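Local coordinates for protein phiAB6 tailspike (Unidentified phage, PDB 5JS4) that probably binds and fragments the exopolysaccharide of Acinetobacter baumannii, as the trimeric beta-helical tailspike of a bacteriophage, at residues 352-357 / 370-375; 287-292 / 325-330; 395-400 / 427-432; 281-286 / 312-317. All coordinates share one frame; numbering follows the deposited sequence.

Contact 1: residues 352-357 / 370-375; sequences VSFIEI and INFYNQ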
loop_
_atom_site.group_PDB
_atom_site.type_symbol
_atom_site.label_atom_id
_atom_site.label_comp_id
_atom_site.label_asym_id
_atom_site.label_seq_id
_atom_site.Cartn_x
_atom_site.Cartn_y
_atom_site.Cartn_z
ATOM N N VAL A 352 11.753 -32.870 12.150
ATOM C CA VAL A 352 10.350 -33.183 11.923
ATOM C C VAL A 352 9.660 -31.909 11.454
ATOM O O VAL A 352 9.663 -30.905 12.160
ATOM C CB VAL A 352 9.670 -33.714 13.201
ATOM C CG1 VAL A 352 8.217 -34.073 12.925
ATOM C CG2 VAL A 352 10.416 -34.930 13.736
ATOM N N SER A 353 9.095 -31.946 10.251
ATOM C CA SER A 353 8.360 -30.804 9.700
ATOM C C SER A 353 6.864 -31.038 9.884
ATOM O O SER A 353 6.443 -32.170 10.120
ATOM C CB SER A 353 8.722 -30.609 8.227
ATOM O OG SER A 353 10.073 -30.187 8.103
ATOM N N PHE A 354 6.053 -29.981 9.800
ATOM C CA PHE A 354 4.634 -30.122 10.147
ATOM C C PHE A 354 3.741 -30.588 9.000
ATOM O O PHE A 354 3.129 -31.649 9.098
ATOM C CB PHE A 354 4.048 -28.851 10.779
ATOM C CG PHE A 354 2.576 -28.960 11.080
ATOM C CD1 PHE A 354 2.085 -30.034 11.817
ATOM C CD2 PHE A 354 1.675 -28.006 10.621
ATOM C CE1 PHE A 354 0.735 -30.157 12.089
ATOM C CE2 PHE A 354 0.321 -28.122 10.894
ATOM C CZ PHE A 354 -0.149 -29.202 11.627
ATOM N N ILE A 355 3.647 -29.806 7.928
ATOM C CA ILE A 355 2.647 -30.080 6.898
ATOM C C ILE A 355 3.109 -29.733 5.480
ATOM O O ILE A 355 3.775 -28.719 5.259
ATOM C CB ILE A 355 1.322 -29.356 7.249
ATOM C CG1 ILE A 355 0.161 -29.879 6.399
ATOM C CG2 ILE A 355 1.483 -27.844 7.137
ATOM C CD1 ILE A 355 -1.187 -29.706 7.065
ATOM N N GLU A 356 2.757 -30.603 4.534
ATOM C CA GLU A 356 3.019 -30.384 3.118
ATOM C C GLU A 356 1.722 -30.017 2.418
ATOM O O GLU A 356 0.725 -30.732 2.529
ATOM C CB GLU A 356 3.634 -31.625 2.474
ATOM C CG GLU A 356 5.037 -31.908 2.978
ATOM C CD GLU A 356 5.679 -33.130 2.361
ATOM O OE1 GLU A 356 5.176 -33.633 1.336
ATOM O OE2 GLU A 356 6.707 -33.578 2.909
ATOM N N ILE A 357 1.748 -28.896 1.703
ATOM C CA ILE A 357 0.576 -28.378 1.002
ATOM C C ILE A 357 1.006 -27.900 -0.386
ATOM O O ILE A 357 2.074 -27.310 -0.539
ATOM C CB ILE A 357 -0.100 -27.243 1.811
ATOM C CG1 ILE A 357 -1.383 -26.781 1.114
ATOM C CG2 ILE A 357 0.859 -26.078 2.044
ATOM C CD1 ILE A 357 -2.236 -25.841 1.941
ATOM N N ILE A 370 4.257 -24.339 16.470
ATOM C CA ILE A 370 5.285 -24.282 17.508
ATOM C C ILE A 370 6.310 -25.399 17.300
ATOM O O ILE A 370 5.952 -26.576 17.245
ATOM C CB ILE A 370 4.664 -24.397 18.917
ATOM C CG1 ILE A 370 3.483 -23.428 19.085
ATOM C CG2 ILE A 370 5.706 -24.118 19.991
ATOM C CD1 ILE A 370 2.129 -24.020 18.756
ATOM N N ASN A 371 7.582 -25.012 17.216
ATOM C CA ASN A 371 8.692 -25.924 16.908
ATOM C C ASN A 371 8.583 -26.441 15.467
ATOM O O ASN A 371 8.121 -25.706 14.595
ATOM C CB ASN A 371 8.813 -27.052 17.952
ATOM C CG ASN A 371 8.978 -26.522 19.364
ATOM O OD1 ASN A 371 9.710 -25.559 19.595
ATOM N ND2 ASN A 371 8.300 -27.148 20.316
ATOM N N PHE A 372 8.999 -27.685 15.225
ATOM C CA PHE A 372 9.163 -28.255 13.879
ATOM C C PHE A 372 10.410 -27.716 13.180
ATOM O O PHE A 372 10.967 -26.685 13.563
ATOM C CB PHE A 372 7.937 -28.039 12.975
ATOM C CG PHE A 372 6.685 -28.708 13.461
ATOM C CD1 PHE A 372 6.466 -30.061 13.230
ATOM C CD2 PHE A 372 5.706 -27.979 14.123
ATOM C CE1 PHE A 372 5.304 -30.676 13.665
ATOM C CE2 PHE A 372 4.544 -28.589 14.561
ATOM C CZ PHE A 372 4.341 -29.937 14.334
ATOM N N TYR A 373 10.837 -28.435 12.148
ATOM C CA TYR A 373 12.002 -28.068 11.351
ATOM C C TYR A 373 11.568 -27.029 10.317
ATOM O O TYR A 373 11.926 -25.854 10.424
ATOM C CB TYR A 373 12.590 -29.327 10.704
ATOM C CG TYR A 373 13.889 -29.128 9.966
ATOM C CD1 TYR A 373 15.079 -28.935 10.658
ATOM C CD2 TYR A 373 13.936 -29.170 8.574
ATOM C CE1 TYR A 373 16.278 -28.767 9.986
ATOM C CE2 TYR A 373 15.132 -29.001 7.893
ATOM C CZ TYR A 373 16.300 -28.804 8.605
ATOM O OH TYR A 373 17.491 -28.638 7.935
ATOM N N ASN A 374 10.792 -27.472 9.331
ATOM C CA ASN A 374 10.016 -26.582 8.484
ATOM C C ASN A 374 8.578 -26.663 8.957
ATOM O O ASN A 374 8.037 -27.755 9.118
ATOM C CB ASN A 374 10.105 -26.993 7.009
ATOM C CG ASN A 374 11.519 -26.921 6.461
ATOM O OD1 ASN A 374 11.977 -27.839 5.775
ATOM N ND2 ASN A 374 12.215 -25.831 6.748
ATOM N N GLN A 375 7.950 -25.520 9.201
ATOM C CA GLN A 375 6.581 -25.534 9.700
ATOM C C GLN A 375 5.602 -25.736 8.546
ATOM O O GLN A 375 4.830 -26.694 8.549
ATOM C CB GLN A 375 6.295 -24.288 10.537
ATOM C CG GLN A 375 7.011 -24.355 11.881
ATOM C CD GLN A 375 6.944 -23.077 12.687
ATOM O OE1 GLN A 375 6.906 -21.977 12.134
ATOM N NE2 GLN A 375 6.955 -23.212 14.008
#

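Contact 2: residues 287-292 / 325-330; sequences KNQVDL and QGKTAF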
loop_
_atom_site.group_PDB
_atom_site.type_symbol
_atom_site.label_atom_id
_atom_site.label_comp_id
_atom_site.label_asym_id
_atom_site.label_seq_id
_atom_site.Cartn_x
_atom_site.Cartn_y
_atom_site.Cartn_z
ATOM N N LYS A 287 2.112 -39.870 16.577
ATOM C CA LYS A 287 3.434 -40.515 16.577
ATOM C C LYS A 287 3.811 -41.085 15.209
ATOM O O LYS A 287 4.911 -41.615 15.032
ATOM C CB LYS A 287 3.478 -41.630 17.625
ATOM C CG LYS A 287 3.180 -41.156 19.035
ATOM C CD LYS A 287 3.431 -42.247 20.062
ATOM C CE LYS A 287 3.048 -41.772 21.453
ATOM N NZ LYS A 287 3.295 -42.812 22.489
ATOM N N ASN A 288 2.895 -40.985 14.251
ATOM C CA ASN A 288 3.130 -41.456 12.892
ATOM C C ASN A 288 2.610 -40.443 11.887
ATOM O O ASN A 288 1.699 -39.667 12.187
ATOM C CB ASN A 288 2.440 -42.801 12.668
ATOM C CG ASN A 288 3.041 -43.908 13.511
ATOM O OD1 ASN A 288 4.080 -44.472 13.163
ATOM N ND2 ASN A 288 2.393 -44.226 14.629
ATOM N N GLN A 289 3.190 -40.467 10.692
ATOM C CA GLN A 289 2.785 -39.581 9.610
ATOM C C GLN A 289 1.332 -39.841 9.237
ATOM O O GLN A 289 0.888 -40.990 9.211
ATOM C CB GLN A 289 3.680 -39.804 8.391
ATOM C CG GLN A 289 3.399 -38.889 7.212
ATOM C CD GLN A 289 4.365 -39.134 6.071
ATOM O OE1 GLN A 289 4.245 -40.126 5.349
ATOM N NE2 GLN A 289 5.334 -38.240 5.906
ATOM N N VAL A 290 0.597 -38.764 8.970
ATOM C CA VAL A 290 -0.774 -38.850 8.490
ATOM C C VAL A 290 -0.807 -38.369 7.045
ATOM O O VAL A 290 -0.279 -37.305 6.728
ATOM C CB VAL A 290 -1.724 -37.993 9.351
ATOM C CG1 VAL A 290 -3.120 -37.935 8.741
ATOM C CG2 VAL A 290 -1.779 -38.538 10.771
ATOM N N ASP A 291 -1.411 -39.172 6.176
ATOM C CA ASP A 291 -1.653 -38.790 4.792
ATOM C C ASP A 291 -3.065 -38.223 4.719
ATOM O O ASP A 291 -4.041 -38.958 4.859
ATOM C CB ASP A 291 -1.500 -40.009 3.875
ATOM C CG ASP A 291 -1.577 -39.658 2.397
ATOM O OD1 ASP A 291 -2.046 -38.554 2.047
ATOM O OD2 ASP A 291 -1.171 -40.501 1.569
ATOM N N LEU A 292 -3.170 -36.911 4.515
ATOM C CA LEU A 292 -4.469 -36.235 4.503
ATOM C C LEU A 292 -5.322 -36.583 3.283
ATOM O O LEU A 292 -6.511 -36.276 3.255
ATOM C CB LEU A 292 -4.289 -34.713 4.604
ATOM C CG LEU A 292 -3.853 -34.201 5.981
ATOM C CD1 LEU A 292 -3.373 -32.762 5.894
ATOM C CD2 LEU A 292 -4.972 -34.321 7.007
ATOM N N GLN A 325 11.188 -39.044 12.216
ATOM C CA GLN A 325 12.491 -38.398 12.017
ATOM C C GLN A 325 12.736 -38.086 10.541
ATOM O O GLN A 325 12.631 -38.970 9.690
ATOM C CB GLN A 325 13.630 -39.277 12.546
ATOM C CG GLN A 325 14.989 -38.588 12.535
ATOM C CD GLN A 325 16.097 -39.442 13.125
ATOM O OE1 GLN A 325 16.020 -40.670 13.119
ATOM N NE2 GLN A 325 17.142 -38.793 13.628
ATOM N N GLY A 326 13.047 -36.825 10.248
ATOM C CA GLY A 326 13.369 -36.396 8.888
ATOM C C GLY A 326 12.189 -36.345 7.933
ATOM O O GLY A 326 12.377 -36.244 6.723
ATOM N N LYS A 327 10.972 -36.411 8.469
ATOM C CA LYS A 327 9.764 -36.444 7.643
ATOM C C LYS A 327 8.818 -35.311 8.001
ATOM O O LYS A 327 9.004 -34.623 9.005
ATOM C CB LYS A 327 9.030 -37.774 7.824
ATOM C CG LYS A 327 9.795 -38.991 7.336
ATOM C CD LYS A 327 8.966 -40.248 7.533
ATOM C CE LYS A 327 9.780 -41.513 7.312
ATOM N NZ LYS A 327 9.170 -42.684 8.004
ATOM N N THR A 328 7.803 -35.127 7.164
ATOM C CA THR A 328 6.717 -34.198 7.462
ATOM C C THR A 328 5.552 -34.965 8.091
ATOM O O THR A 328 5.172 -36.031 7.606
ATOM C CB THR A 328 6.232 -33.459 6.203
ATOM O OG1 THR A 328 7.357 -32.986 5.452
ATOM C CG2 THR A 328 5.357 -32.278 6.599
ATOM N N ALA A 329 4.989 -34.414 9.164
ATOM C CA ALA A 329 3.946 -35.097 9.941
ATOM C C ALA A 329 2.661 -35.306 9.143
ATOM O O ALA A 329 2.044 -36.367 9.216
ATOM C CB ALA A 329 3.651 -34.330 11.221
ATOM N N PHE A 330 2.261 -34.278 8.399
ATOM C CA PHE A 330 1.089 -34.336 7.534
ATOM C C PHE A 330 1.506 -34.147 6.083
ATOM O O PHE A 330 2.186 -33.172 5.756
ATOM C CB PHE A 330 0.104 -33.229 7.901
ATOM C CG PHE A 330 -0.695 -33.504 9.137
ATOM C CD1 PHE A 330 -1.847 -34.270 9.078
ATOM C CD2 PHE A 330 -0.314 -32.971 10.358
ATOM C CE1 PHE A 330 -2.597 -34.517 10.211
ATOM C CE2 PHE A 330 -1.060 -33.214 11.497
ATOM C CZ PHE A 330 -2.205 -33.987 11.423
#

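Contact 3: residues 395-400 / 427-432; sequences SQNAGI and AMIFDR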
loop_
_atom_site.group_PDB
_atom_site.type_symbol
_atom_site.label_atom_id
_atom_site.label_comp_id
_atom_site.label_asym_id
_atom_site.label_seq_id
_atom_site.Cartn_x
_atom_site.Cartn_y
_atom_site.Cartn_z
ATOM N N SER A 395 10.625 -22.419 14.965
ATOM C CA SER A 395 11.041 -23.311 13.873
ATOM C C SER A 395 12.560 -23.463 13.887
ATOM O O SER A 395 13.281 -22.536 14.251
ATOM C CB SER A 395 10.575 -22.808 12.505
ATOM O OG SER A 395 11.117 -21.538 12.207
ATOM N N GLN A 396 13.040 -24.638 13.502
ATOM C CA GLN A 396 14.474 -24.919 13.539
ATOM C C GLN A 396 15.168 -24.558 12.227
ATOM O O GLN A 396 16.368 -24.285 12.216
ATOM C CB GLN A 396 14.705 -26.388 13.892
ATOM C CG GLN A 396 14.252 -26.732 15.306
ATOM C CD GLN A 396 13.444 -28.015 15.392
ATOM O OE1 GLN A 396 13.474 -28.849 14.487
ATOM N NE2 GLN A 396 12.705 -28.172 16.485
ATOM N N ASN A 397 14.416 -24.552 11.129
ATOM C CA ASN A 397 14.966 -24.233 9.812
ATOM C C ASN A 397 14.225 -23.084 9.135
ATOM O O ASN A 397 14.842 -22.113 8.696
ATOM C CB ASN A 397 14.932 -25.468 8.913
ATOM C CG ASN A 397 15.589 -25.229 7.566
ATOM O OD1 ASN A 397 14.935 -25.287 6.522
ATOM N ND2 ASN A 397 16.885 -24.946 7.582
ATOM N N ALA A 398 12.905 -23.207 9.038
ATOM C CA ALA A 398 12.090 -22.182 8.389
ATOM C C ALA A 398 10.636 -22.245 8.835
ATOM O O ALA A 398 10.108 -23.318 9.116
ATOM C CB ALA A 398 12.174 -22.317 6.876
ATOM N N GLY A 399 9.992 -21.084 8.899
ATOM C CA GLY A 399 8.552 -21.030 9.108
ATOM C C GLY A 399 7.829 -21.544 7.874
ATOM O O GLY A 399 6.903 -22.348 7.973
ATOM N N ILE A 400 8.264 -21.069 6.709
ATOM C CA ILE A 400 7.691 -21.464 5.425
ATOM C C ILE A 400 8.829 -21.799 4.464
ATOM O O ILE A 400 9.733 -20.988 4.265
ATOM C CB ILE A 400 6.823 -20.337 4.824
ATOM C CG1 ILE A 400 5.726 -19.921 5.811
ATOM C CG2 ILE A 400 6.207 -20.784 3.504
ATOM C CD1 ILE A 400 5.022 -18.628 5.453
ATOM N N ALA A 427 12.713 -16.998 8.484
ATOM C CA ALA A 427 11.259 -16.911 8.454
ATOM C C ALA A 427 10.735 -17.691 7.251
ATOM O O ALA A 427 9.897 -18.581 7.396
ATOM C CB ALA A 427 10.814 -15.461 8.384
ATOM N N MET A 428 11.238 -17.341 6.068
ATOM C CA MET A 428 10.828 -17.982 4.817
ATOM C C MET A 428 12.038 -18.278 3.942
ATOM O O MET A 428 12.924 -17.436 3.800
ATOM C CB MET A 428 9.869 -17.080 4.041
ATOM C CG MET A 428 8.631 -16.675 4.817
ATOM S SD MET A 428 7.488 -15.686 3.840
ATOM C CE MET A 428 6.867 -16.888 2.671
ATOM N N ILE A 429 12.062 -19.474 3.354
ATOM C CA ILE A 429 13.100 -19.855 2.403
ATOM C C ILE A 429 12.465 -20.326 1.102
ATOM O O ILE A 429 11.720 -21.307 1.084
ATOM C CB ILE A 429 14.003 -20.982 2.949
ATOM C CG1 ILE A 429 14.706 -20.535 4.233
ATOM C CG2 ILE A 429 15.035 -21.394 1.900
ATOM C CD1 ILE A 429 15.446 -21.644 4.956
ATOM N N PHE A 430 12.763 -19.601 0.028
ATOM C CA PHE A 430 12.485 -20.032 -1.331
ATOM C C PHE A 430 13.819 -20.427 -1.951
ATOM O O PHE A 430 14.701 -19.587 -2.096
ATOM C CB PHE A 430 11.873 -18.888 -2.144
ATOM C CG PHE A 430 10.526 -18.436 -1.648
ATOM C CD1 PHE A 430 9.364 -19.024 -2.130
ATOM C CD2 PHE A 430 10.418 -17.408 -0.720
ATOM C CE1 PHE A 430 8.118 -18.607 -1.688
ATOM C CE2 PHE A 430 9.176 -16.987 -0.272
ATOM C CZ PHE A 430 8.024 -17.588 -0.756
ATOM N N ASP A 431 13.986 -21.697 -2.309
ATOM C CA ASP A 431 15.237 -22.128 -2.946
ATOM C C ASP A 431 15.409 -21.494 -4.326
ATOM O O ASP A 431 16.532 -21.362 -4.813
ATOM C CB ASP A 431 15.304 -23.654 -3.073
ATOM C CG ASP A 431 15.570 -24.350 -1.749
ATOM O OD1 ASP A 431 15.955 -23.684 -0.763
ATOM O OD2 ASP A 431 15.389 -25.582 -1.697
ATOM N N ARG A 432 14.303 -21.112 -4.960
ATOM C CA ARG A 432 14.354 -20.554 -6.305
ATOM C C ARG A 432 13.611 -19.211 -6.401
ATOM O O ARG A 432 13.864 -18.322 -5.584
ATOM C CB ARG A 432 13.890 -21.606 -7.318
ATOM C CG ARG A 432 14.802 -22.829 -7.330
ATOM C CD ARG A 432 14.370 -23.869 -8.344
ATOM N NE ARG A 432 15.375 -24.918 -8.501
ATOM C CZ ARG A 432 15.606 -25.900 -7.628
ATOM N NH1 ARG A 432 16.557 -26.793 -7.886
ATOM N NH2 ARG A 432 14.906 -26.007 -6.499
#

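Contact 4: residues 281-286 / 312-317; sequences KGRYIL and LGCIDV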
loop_
_atom_site.group_PDB
_atom_site.type_symbol
_atom_site.label_atom_id
_atom_site.label_comp_id
_atom_site.label_asym_id
_atom_site.label_seq_id
_atom_site.Cartn_x
_atom_site.Cartn_y
_atom_site.Cartn_z
ATOM N N LYS A 281 -12.514 -30.302 22.417
ATOM C CA LYS A 281 -11.376 -30.201 23.322
ATOM C C LYS A 281 -10.449 -31.383 23.099
ATOM O O LYS A 281 -10.899 -32.526 23.027
ATOM C CB LYS A 281 -11.847 -30.191 24.778
ATOM C CG LYS A 281 -10.726 -30.000 25.792
ATOM C CD LYS A 281 -11.140 -30.439 27.188
ATOM C CE LYS A 281 -9.939 -30.567 28.110
ATOM N NZ LYS A 281 -9.336 -29.249 28.424
ATOM N N GLY A 282 -9.153 -31.116 22.997
ATOM C CA GLY A 282 -8.193 -32.201 22.947
ATOM C C GLY A 282 -6.795 -31.813 22.533
ATOM O O GLY A 282 -6.596 -30.963 21.665
ATOM N N ARG A 283 -5.829 -32.456 23.177
ATOM C CA ARG A 283 -4.433 -32.379 22.804
ATOM C C ARG A 283 -4.125 -33.688 22.085
ATOM O O ARG A 283 -3.914 -34.728 22.720
ATOM C CB ARG A 283 -3.574 -32.199 24.052
ATOM C CG ARG A 283 -2.091 -32.049 23.776
ATOM C CD ARG A 283 -1.381 -31.439 24.971
ATOM N NE ARG A 283 0.035 -31.207 24.709
ATOM C CZ ARG A 283 0.836 -30.463 25.468
ATOM N NH1 ARG A 283 0.374 -29.855 26.558
ATOM N NH2 ARG A 283 2.114 -30.324 25.131
ATOM N N TYR A 284 -4.145 -33.637 20.756
ATOM C CA TYR A 284 -4.091 -34.836 19.926
ATOM C C TYR A 284 -2.654 -35.229 19.600
ATOM O O TYR A 284 -1.969 -34.539 18.844
ATOM C CB TYR A 284 -4.887 -34.621 18.634
ATOM C CG TYR A 284 -6.381 -34.460 18.841
ATOM C CD1 TYR A 284 -6.946 -33.207 19.059
ATOM C CD2 TYR A 284 -7.231 -35.563 18.807
ATOM C CE1 TYR A 284 -8.313 -33.057 19.242
ATOM C CE2 TYR A 284 -8.597 -35.425 18.987
ATOM C CZ TYR A 284 -9.136 -34.174 19.202
ATOM O OH TYR A 284 -10.497 -34.038 19.379
ATOM N N ILE A 285 -2.208 -36.346 20.172
ATOM C CA ILE A 285 -0.852 -36.837 19.950
ATOM C C ILE A 285 -0.775 -37.602 18.633
ATOM O O ILE A 285 -1.624 -38.451 18.349
ATOM C CB ILE A 285 -0.382 -37.766 21.093
ATOM C CG1 ILE A 285 -0.518 -37.086 22.462
ATOM C CG2 ILE A 285 1.052 -38.231 20.864
ATOM C CD1 ILE A 285 0.184 -35.750 22.594
ATOM N N LEU A 286 0.245 -37.289 17.836
ATOM C CA LEU A 286 0.538 -38.020 16.606
ATOM C C LEU A 286 1.963 -38.548 16.662
ATOM O O LEU A 286 2.907 -37.769 16.787
ATOM C CB LEU A 286 0.377 -37.111 15.389
ATOM C CG LEU A 286 -1.034 -36.581 15.130
ATOM C CD1 LEU A 286 -1.004 -35.566 14.004
ATOM C CD2 LEU A 286 -1.998 -37.710 14.802
ATOM N N LEU A 312 -6.087 -27.309 25.824
ATOM C CA LEU A 312 -7.474 -27.137 25.398
ATOM C C LEU A 312 -7.703 -27.638 23.975
ATOM O O LEU A 312 -8.721 -28.267 23.693
ATOM C CB LEU A 312 -7.898 -25.673 25.515
ATOM C CG LEU A 312 -7.976 -25.118 26.940
ATOM C CD1 LEU A 312 -8.293 -23.634 26.917
ATOM C CD2 LEU A 312 -8.997 -25.867 27.782
ATOM N N GLY A 313 -6.764 -27.362 23.080
ATOM C CA GLY A 313 -6.935 -27.751 21.688
ATOM C C GLY A 313 -5.700 -27.574 20.834
ATOM O O GLY A 313 -5.288 -26.450 20.549
ATOM N N CYS A 314 -5.108 -28.688 20.421
ATOM C CA CYS A 314 -4.005 -28.651 19.474
ATOM C C CYS A 314 -3.706 -30.028 18.911
ATOM O O CYS A 314 -4.186 -31.042 19.423
ATOM C CB CYS A 314 -2.729 -28.097 20.125
ATOM S SG CYS A 314 -1.832 -29.260 21.184
ATOM N N ILE A 315 -2.921 -30.034 17.841
ATOM C CA ILE A 315 -2.236 -31.231 17.377
ATOM C C ILE A 315 -0.831 -31.181 17.971
ATOM O O ILE A 315 -0.151 -30.162 17.879
ATOM C CB ILE A 315 -2.188 -31.292 15.840
ATOM C CG1 ILE A 315 -3.602 -31.511 15.295
ATOM C CG2 ILE A 315 -1.252 -32.401 15.372
ATOM C CD1 ILE A 315 -3.731 -31.363 13.795
ATOM N N ASP A 316 -0.418 -32.278 18.600
ATOM C CA ASP A 316 0.877 -32.361 19.261
ATOM C C ASP A 316 1.641 -33.529 18.645
ATOM O O ASP A 316 1.419 -34.694 18.992
ATOM C CB ASP A 316 0.678 -32.536 20.769
ATOM C CG ASP A 316 1.967 -32.400 21.564
ATOM O OD1 ASP A 316 3.065 -32.527 20.984
ATOM O OD2 ASP A 316 1.874 -32.163 22.788
ATOM N N VAL A 317 2.521 -33.204 17.704
ATOM C CA VAL A 317 3.307 -34.202 16.990
ATOM C C VAL A 317 4.465 -34.655 17.872
ATOM O O VAL A 317 5.203 -33.831 18.410
ATOM C CB VAL A 317 3.843 -33.634 15.659
ATOM C CG1 VAL A 317 4.723 -34.649 14.944
ATOM C CG2 VAL A 317 2.686 -33.215 14.762
#

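Contact 1: residues 352-357 / 370-375
Phe354 and Phe372 pack inside a right-handed parallel beta-helix of the pectate lyase type, where strand 353-358 of one coil meets the turn leading into strand 374-379 of the next. The apolar part of the contact is almost entirely theirs. Phe354 CB hangs over the centre of the Phe372 ring, 3.5 Å from its centroid and almost on the ring normal, a CH-pi contact. With its CG anti to the backbone N (chi1 177°), Phe354 carries its own ring onward, so that CD1 passes 3.4 Å from Phe372 CZ and the two planes stand at 47°, neither stacked nor perpendicular. Farther along, the Phe354 ring meets Phe330 of the preceding coil.

Backbone bonds tie the coils together. Val352 O takes Tyr373 N at 2.7 Å, from above its carbonyl plane, and the same oxygen has a CA-H contact from Phe372 CA at 3.2 Å. Phe354 N reaches Asn374 O at 3.1 Å, whereas Ile355 N to Gln375 O, at 3.4 Å, is weak; that oxygen also sits at the edge of the Phe354 ring.

Side chains supply the remaining polar links. Ser353 OG, turned beside its own backbone N (chi1 -68°), accepts Asn374 N at 3.1 Å, while the Asn374 amide is engaged by Asn397. Asn371, whose ND2 bonds a bound malonate, belongs to a pocket at this corner; its backbone O takes Gln375 NE2 at 2.8 Å, the acceptor lying somewhat out of the glutamine amide plane.

Contact 2: residues 287-292 / 325-330
Gln289 runs its side chain across the backbone of Thr328 and Ala329. Its CB is 3.9 Å from Ala329 O. The next atom is placed by a chi1 of -177°, which carries CG away from the residue's own N and brings it close to two carbonyl oxygens, 3.4 Å from Thr328 O and 3.5 Å from Ala329 O. From CG the chain continues extended, CD coming near the same Thr328 O in the plane of the amide, and NE2 ends in a 2.8 Å hydrogen bond to that oxygen. The bond is nearly straight, 169° at the hydrogen, and it lies in both the carbonyl plane of Thr328 and the amide plane of Gln289, so the amide's rotation is well defined. Beside NE2 stands Lys327 CB, while the lysine's amino group turns back to Asp323 O.

This is the start of a sheet of the parallel beta-helix: strand 290-291 is its outermost strand within the chain, and strand 328-333 lies next to it. Val290 pairs in parallel with Phe330. Val290 N gives a 2.8 Å hydrogen bond to Ala329 O, and Val290 O is approached by Phe330 CA at 3.4 Å.

Inward from the strands, Val290 and Phe330 lie side by side and point the same way, with Val290 CB 3.7 Å from Phe330 CE1. Leu292 crosses the same ring at a slant, its CG 3.7 Å from Phe330 CD1. Phe263 of helix 260-268 touches both Val290 and Phe330, and Cys267 of that helix touches Leu292.

Contact 3: residues 395-400 / 427-432
The carboxamide of Asn397 is the flat group here, and Ile429 reaches it from one side of its plane, with CD1 4.0 Å from OD1. The ring of Tyr373 lies on the opposite side, and Asn374 ND2 hydrogen-bonds to OD1. Ile429 crosses the asparagine at about a right angle, and the same methyl also touches the Asn397 backbone, CD1 to O 3.8 Å, and the neighbouring alanine, CD1 to Ala398 CB 3.9 Å. One isoleucine tip thus covers both residues ahead of the corner.

At the corner itself the peptide carbonyl of Ala427 receives two N-H groups. Ile400 N binds it at 3.1 Å, in the carbonyl plane; Gly399 N is nearer, at 2.9 Å, but poorly angled, so that bond is weak. Gly399, which has no side chain, lets the oxygen come this close. On the next peptide the direction reverses, Ile429 N giving a 2.9 Å bond to Ile400 O with 164° at the hydrogen. Met428 CA also lies 3.2 Å from that oxygen.

Between these bonds Ile400 and Met428 pair in parallel, their side chains alongside one another. Met428 bends at its thioether (chi3 70°), which folds CE back over the isoleucine, 3.8 Å from Ile400 CD1. Phe415 of strand 413-421 touches both side chains. Apolar side chains stacked in register from coil to coil, after a turn that redirects the strand onto a new face, are characteristic of parallel beta-helices such as the right-handed pectate lyase type.

Contact 4: residues 281-286 / 312-317
Asp316 is held by Arg283 in a salt bridge between parallel strands 282-286 and 313-318, neighbours on one face of the beta-helix whose short axes differ by 18°. The grip is side-on, yet both donors use one oxygen: OD2 lies 2.8 Å from Arg283 NE and 3.0 Å from NH2. OD2 lies in the guanidinium plane, and the carboxylate is turned from that plane by 27°. Its other oxygen, OD1, bonds Ser345, while Arg283 NH1 has a second carboxylate partner in Glu307. Ile285 runs alongside the aspartate, CD1 3.7 Å from Asp316 CB. The Asp316 backbone works in both directions, N to Tyr284 O and O from Leu286 N, the latter at 3.1 Å.

Leu286 points through the other face, into the coil. Its CD1 presses on Ile315 CG2 at 3.5 Å, tight for two carbons, and Phe330 and Phe263 touch both residues.

Leu312 begins the pairing. Its carbonyl O takes Gly282 N at 3.0 Å from above the carbonyl plane, then strand bonds such as Cys314 N to Gly282 O carry the register on. This end adjoins a second subunit of the trimer: Leu312 packs on Thr272 of that chain, and Gly313 O accepts its Gln274. The Lys281 chain, bent at its last torsion (chi4 69°), brings NZ to 3.5 Å from Leu312 CD2.

In the fold
All four contacts join neighbouring coils of one beta-helix, and all are mainly buried. Contacts 2, 1 and 3 follow each other along the same parallel sheet: Glu356 bonds Thr328 between contacts 1 and 2, and the backbone bond from Asn397 N to Tyr373 O joins contacts 1 and 3. Contact 4 lies on another face but shares the interior, where its Val317 meets both Ala329 of contact 2 and Phe372 of contact 1. It has the fullest strand pairing, the salt bridge and a neighbouring subunit; the others sit at corners with few backbone bonds. Contact 1 is aromatic, contact 3 aliphatic, and contact 2 runs out to exposed Lys327.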